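Hydroxylase (PDB 2OR0) is a putative hydroxylase that probably uses flavin to insert one atom of molecular oxygen into its substrate, on a fold related to acyl-CoA dehydrogenases. Local coordinates at residues 260-265 with 343-348; 264-269 with 350-355. All coordinates share one frame; numbering follows the deposited sequence.

Two successive patches of one helix pair illustrate how a long interface is built from small apolar units. Contact 1 (260-265 with 343-348) and contact 2 (264-269 with 350-355) both join helix 250-277 to helix 331-356 within the acyl-CoA dehydrogenase C-terminal family region. Their centres are 8 Å apart, and G264 and I265 belong to both. The patches touch directly where CG2 of T266 packs 3.6 Å from O of A348. Contact 1 lies nearer the centre of the chain, about 11 Å from it against about 17 Å for contact 2 (centre to centre). Neither patch includes a bound flavin or substrate; both are buried structural packing.

Contact 1 (260-265 with 343-348); sequences AAVIGI and AAAWRA
I263 and V262 meet A344, A345 and A348 where two nearly parallel helices of the acyl-CoA dehydrogenase-type C-terminal helical region pack together. The local axes approach to 9.1 Å and cross at 19°, a close spacing suited to the methyl groups on the 343-348 side. The longer I263 side chain supplies the reach. At its CB the chain divides: CG2 is anti to the backbone N, while CG1 lies beside that N and anti to the carbonyl carbon (chi1 -64°). CG1 meets the methyl of A348, with CB 4.3 Å away. From there the extended second torsion (chi2 167°) carries CD1 on to A344, where it comes to 4.0 Å from CB, methyl against methyl. One isoleucine branch thus spans two alanines a helical turn apart. Beyond this pair, I263 also touches S308 and L312 of helix 292-324, and S308 OG is hydrogen-bonded to A344 O, so a third helix joins the packing. H386 lies against both V262 and A345. Between those two residues a single methyl faces both backbone and side chain: V262 CG1 stands 4.2 Å from A345 O and 4.4 Å from A345 CB.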
loop_
_atom_site.group_PDB
_atom_site.type_symbol
_atom_site.label_atom_id
_atom_site.label_comp_id
_atom_site.label_asym_id
_atom_site.label_seq_id
_atom_site.Cartn_x
_atom_site.Cartn_y
_atom_site.Cartn_z
ATOM N N ALA A 260 5.639 -2.063 2.246
ATOM C CA ALA A 260 6.723 -1.979 1.250
ATOM C C ALA A 260 6.986 -0.543 0.790
ATOM O O ALA A 260 8.139 -0.120 0.691
ATOM C CB ALA A 260 6.445 -2.887 0.050
ATOM N N ALA A 261 5.920 0.217 0.509
ATOM C CA ALA A 261 6.062 1.621 0.120
ATOM C C ALA A 261 6.749 2.415 1.209
ATOM O O ALA A 261 7.694 3.122 0.912
ATOM C CB ALA A 261 4.701 2.240 -0.236
ATOM N N VAL A 262 6.323 2.255 2.466
ATOM C CA VAL A 262 6.994 2.921 3.583
ATOM C C VAL A 262 8.498 2.539 3.662
ATOM O O VAL A 262 9.359 3.400 3.840
ATOM C CB VAL A 262 6.297 2.644 4.927
ATOM C CG1 VAL A 262 7.133 3.181 6.109
ATOM C CG2 VAL A 262 4.869 3.288 4.942
ATOM N N ILE A 263 8.799 1.244 3.531
ATOM C CA ILE A 263 10.181 0.804 3.564
ATOM C C ILE A 263 11.029 1.429 2.460
ATOM O O ILE A 263 12.096 1.944 2.740
ATOM C CB ILE A 263 10.312 -0.752 3.643
ATOM C CG1 ILE A 263 9.709 -1.226 4.989
ATOM C CG2 ILE A 263 11.783 -1.133 3.582
ATOM C CD1 ILE A 263 9.455 -2.759 5.115
ATOM N N GLY A 264 10.549 1.391 1.221
ATOM C CA GLY A 264 11.267 1.986 0.103
ATOM C C GLY A 264 11.399 3.492 0.206
ATOM O O GLY A 264 12.412 4.079 -0.225
ATOM N N ILE A 265 10.388 4.143 0.787
ATOM C CA ILE A 265 10.511 5.573 1.059
ATOM C C ILE A 265 11.703 5.849 1.997
ATOM O O ILE A 265 12.455 6.765 1.778
ATOM C CB ILE A 265 9.182 6.192 1.633
ATOM C CG1 ILE A 265 8.136 6.273 0.529
ATOM C CG2 ILE A 265 9.442 7.581 2.225
ATOM C CD1 ILE A 265 6.644 6.308 1.042
ATOM N N ALA A 343 5.619 -3.945 12.730
ATOM C CA ALA A 343 6.983 -3.674 13.263
ATOM C C ALA A 343 7.962 -3.209 12.193
ATOM O O ALA A 343 8.828 -2.349 12.469
ATOM C CB ALA A 343 7.533 -4.920 13.951
ATOM N N ALA A 344 7.853 -3.778 10.988
ATOM C CA ALA A 344 8.719 -3.380 9.887
ATOM C C ALA A 344 8.528 -1.893 9.504
ATOM O O ALA A 344 9.512 -1.193 9.259
ATOM C CB ALA A 344 8.505 -4.262 8.664
ATOM N N ALA A 345 7.274 -1.429 9.420
ATOM C CA ALA A 345 7.016 -0.002 9.143
ATOM C C ALA A 345 7.629 0.896 10.235
ATOM O O ALA A 345 8.330 1.861 9.929
ATOM C CB ALA A 345 5.509 0.276 8.999
ATOM N N TRP A 346 7.386 0.557 11.493
ATOM C CA TRP A 346 7.827 1.380 12.596
ATOM C C TRP A 346 9.374 1.470 12.692
ATOM O O TRP A 346 9.929 2.555 12.910
ATOM C CB TRP A 346 7.247 0.872 13.917
ATOM C CG TRP A 346 5.780 1.295 14.125
ATOM C CD1 TRP A 346 4.649 0.774 13.489
ATOM C CD2 TRP A 346 5.299 2.324 15.010
ATOM N NE1 TRP A 346 3.505 1.406 13.974
ATOM C CE2 TRP A 346 3.879 2.367 14.882
ATOM C CE3 TRP A 346 5.927 3.197 15.916
ATOM C CZ2 TRP A 346 3.090 3.247 15.624
ATOM C CZ3 TRP A 346 5.129 4.092 16.658
ATOM C CH2 TRP A 346 3.729 4.101 16.501
ATOM N N ARG A 347 10.033 0.319 12.531
ATOM C CA ARG A 347 11.490 0.209 12.579
ATOM C C ARG A 347 12.134 1.126 11.536
ATOM O O ARG A 347 13.076 1.842 11.835
ATOM C CB ARG A 347 11.929 -1.269 12.372
ATOM C CG ARG A 347 13.428 -1.549 12.680
ATOM C CD ARG A 347 13.778 -3.043 12.458
ATOM N NE ARG A 347 12.870 -3.930 13.201
ATOM C CZ ARG A 347 11.916 -4.691 12.656
ATOM N NH1 ARG A 347 11.729 -4.726 11.341
ATOM N NH2 ARG A 347 11.154 -5.426 13.431
ATOM N N ALA A 348 11.600 1.092 10.328
ATOM C CA ALA A 348 12.139 1.819 9.189
ATOM C C ALA A 348 11.923 3.313 9.379
ATOM O O ALA A 348 12.840 4.114 9.177
ATOM C CB ALA A 348 11.470 1.336 7.928
#

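Contact 2 (264-269 with 350-355)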
loop_
_atom_site.group_PDB
_atom_site.type_symbol
_atom_site.label_atom_id
_atom_site.label_comp_id
_atom_site.label_asym_id
_atom_site.label_seq_id
_atom_site.Cartn_x
_atom_site.Cartn_y
_atom_site.Cartn_z
ATOM N N GLY A 264 10.549 1.391 1.221
ATOM C CA GLY A 264 11.267 1.986 0.103
ATOM C C GLY A 264 11.399 3.492 0.206
ATOM O O GLY A 264 12.412 4.079 -0.225
ATOM N N ILE A 265 10.388 4.143 0.787
ATOM C CA ILE A 265 10.511 5.573 1.059
ATOM C C ILE A 265 11.703 5.849 1.997
ATOM O O ILE A 265 12.455 6.765 1.778
ATOM C CB ILE A 265 9.182 6.192 1.633
ATOM C CG1 ILE A 265 8.136 6.273 0.529
ATOM C CG2 ILE A 265 9.442 7.581 2.225
ATOM C CD1 ILE A 265 6.644 6.308 1.042
ATOM N N THR A 266 11.857 5.057 3.042
ATOM C CA THR A 266 12.950 5.297 3.981
ATOM C C THR A 266 14.288 4.974 3.345
ATOM O O THR A 266 15.273 5.607 3.663
ATOM C CB THR A 266 12.772 4.541 5.317
ATOM O OG1 THR A 266 12.855 3.121 5.114
ATOM C CG2 THR A 266 11.419 4.906 5.963
ATOM N N GLU A 267 14.293 4.034 2.400
ATOM C CA GLU A 267 15.480 3.721 1.612
ATOM C C GLU A 267 15.860 4.885 0.674
ATOM O O GLU A 267 17.036 5.221 0.544
ATOM C CB GLU A 267 15.267 2.411 0.835
ATOM C CG GLU A 267 15.406 1.173 1.693
ATOM C CD GLU A 267 15.011 -0.139 0.997
ATOM O OE1 GLU A 267 14.415 -0.116 -0.102
ATOM O OE2 GLU A 267 15.278 -1.206 1.594
ATOM N N GLY A 268 14.864 5.509 0.045
ATOM C CA GLY A 268 15.040 6.792 -0.630
ATOM C C GLY A 268 15.642 7.895 0.249
ATOM O O GLY A 268 16.542 8.593 -0.195
ATOM N N ALA A 269 15.133 8.063 1.479
ATOM C CA ALA A 269 15.644 9.061 2.425
ATOM C C ALA A 269 17.121 8.798 2.748
ATOM O O ALA A 269 17.959 9.729 2.734
ATOM C CB ALA A 269 14.827 9.033 3.723
ATOM N N ARG A 350 11.479 4.967 12.321
ATOM C CA ARG A 350 12.355 5.416 13.390
ATOM C C ARG A 350 13.815 5.595 12.921
ATOM O O ARG A 350 14.502 6.523 13.368
ATOM C CB ARG A 350 12.341 4.468 14.586
ATOM C CG ARG A 350 11.080 4.596 15.481
ATOM C CD ARG A 350 11.288 3.876 16.829
ATOM N NE ARG A 350 10.054 3.866 17.621
ATOM C CZ ARG A 350 9.239 2.818 17.729
ATOM N NH1 ARG A 350 9.539 1.678 17.095
ATOM N NH2 ARG A 350 8.124 2.904 18.473
ATOM N N ALA A 351 14.278 4.701 12.054
ATOM C CA ALA A 351 15.639 4.754 11.495
ATOM C C ALA A 351 15.830 5.974 10.589
ATOM O O ALA A 351 16.898 6.640 10.604
ATOM C CB ALA A 351 15.918 3.469 10.714
ATOM N N ALA A 352 14.805 6.272 9.795
ATOM C CA ALA A 352 14.828 7.473 8.997
ATOM C C ALA A 352 14.856 8.724 9.885
ATOM O O ALA A 352 15.525 9.703 9.528
ATOM C CB ALA A 352 13.627 7.518 8.051
ATOM N N ASP A 353 14.121 8.712 11.009
ATOM C CA ASP A 353 14.184 9.849 11.951
ATOM C C ASP A 353 15.611 10.089 12.477
ATOM O O ASP A 353 16.014 11.235 12.660
ATOM C CB ASP A 353 13.271 9.690 13.157
ATOM C CG ASP A 353 11.787 9.756 12.803
ATOM O OD1 ASP A 353 11.432 10.338 11.738
ATOM O OD2 ASP A 353 10.974 9.207 13.605
ATOM N N GLU A 354 16.333 9.004 12.788
ATOM C CA GLU A 354 17.650 9.116 13.387
ATOM C C GLU A 354 18.623 9.779 12.405
ATOM O O GLU A 354 19.443 10.581 12.796
ATOM C CB GLU A 354 18.164 7.742 13.876
ATOM C CG GLU A 354 17.393 7.220 15.064
ATOM C CD GLU A 354 17.551 8.125 16.315
ATOM O OE1 GLU A 354 18.675 8.586 16.598
ATOM O OE2 GLU A 354 16.554 8.370 17.020
ATOM N N ILE A 355 18.523 9.465 11.122
ATOM C CA ILE A 355 19.426 10.124 10.166
ATOM C C ILE A 355 18.981 11.535 9.793
ATOM O O ILE A 355 19.825 12.391 9.549
ATOM C CB ILE A 355 19.699 9.290 8.904
ATOM C CG1 ILE A 355 18.388 8.882 8.219
ATOM C CG2 ILE A 355 20.539 8.061 9.256
ATOM C CD1 ILE A 355 18.616 8.227 6.829
#
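The hydroxyl of T266 turns back to its own helix while the methyl beside it faces A352 across the interface. T266 OG1 is hydrogen-bonded to the backbone O of I263, and the carbonyl is necessarily the acceptor. This bond satisfies a buried polar group within its own helix, and no hydrogen bond passes between 264-269 and 350-355. The first torsion (chi1 66°) sets OG1 between the backbone N and the carbonyl carbon and leaves CG2 beside the N. Placed this way, CG2 reaches the A352 methyl, with CB at 4.0 Å. The T266 CB is almost as near the same methyl, at 4.1 Å, so A352 rests against the root of the threonine as well as its methyl branch. Such short side chains allow the backbones to come close: the CA atoms of T266 and A352 are 5.8 Å apart.

About one turn farther along both helices, the partners change in size. I355 sends its CG1 branch from a first torsion of 54° through an extended second one, and the terminal CD1 arrives 4.4 Å from the carbonyl carbon of A269. The A269 CB is nearest the A352 methyl, 4.7 Å from A352 CB, and stands 5.0 Å from I355 CD1. A352 therefore faces both T266 and A269, more closely the threonine.

Helix 292-324 borders the contact through I305, which touches T266, and S301, which touches I355. Helix 370-381 adds A377 against T266, F373 against A269 and M370 against I355, while I355 also reaches L270 and H273, farther along helix 250-277. The pair is therefore packed among neighbouring helices, with no strand among these partners.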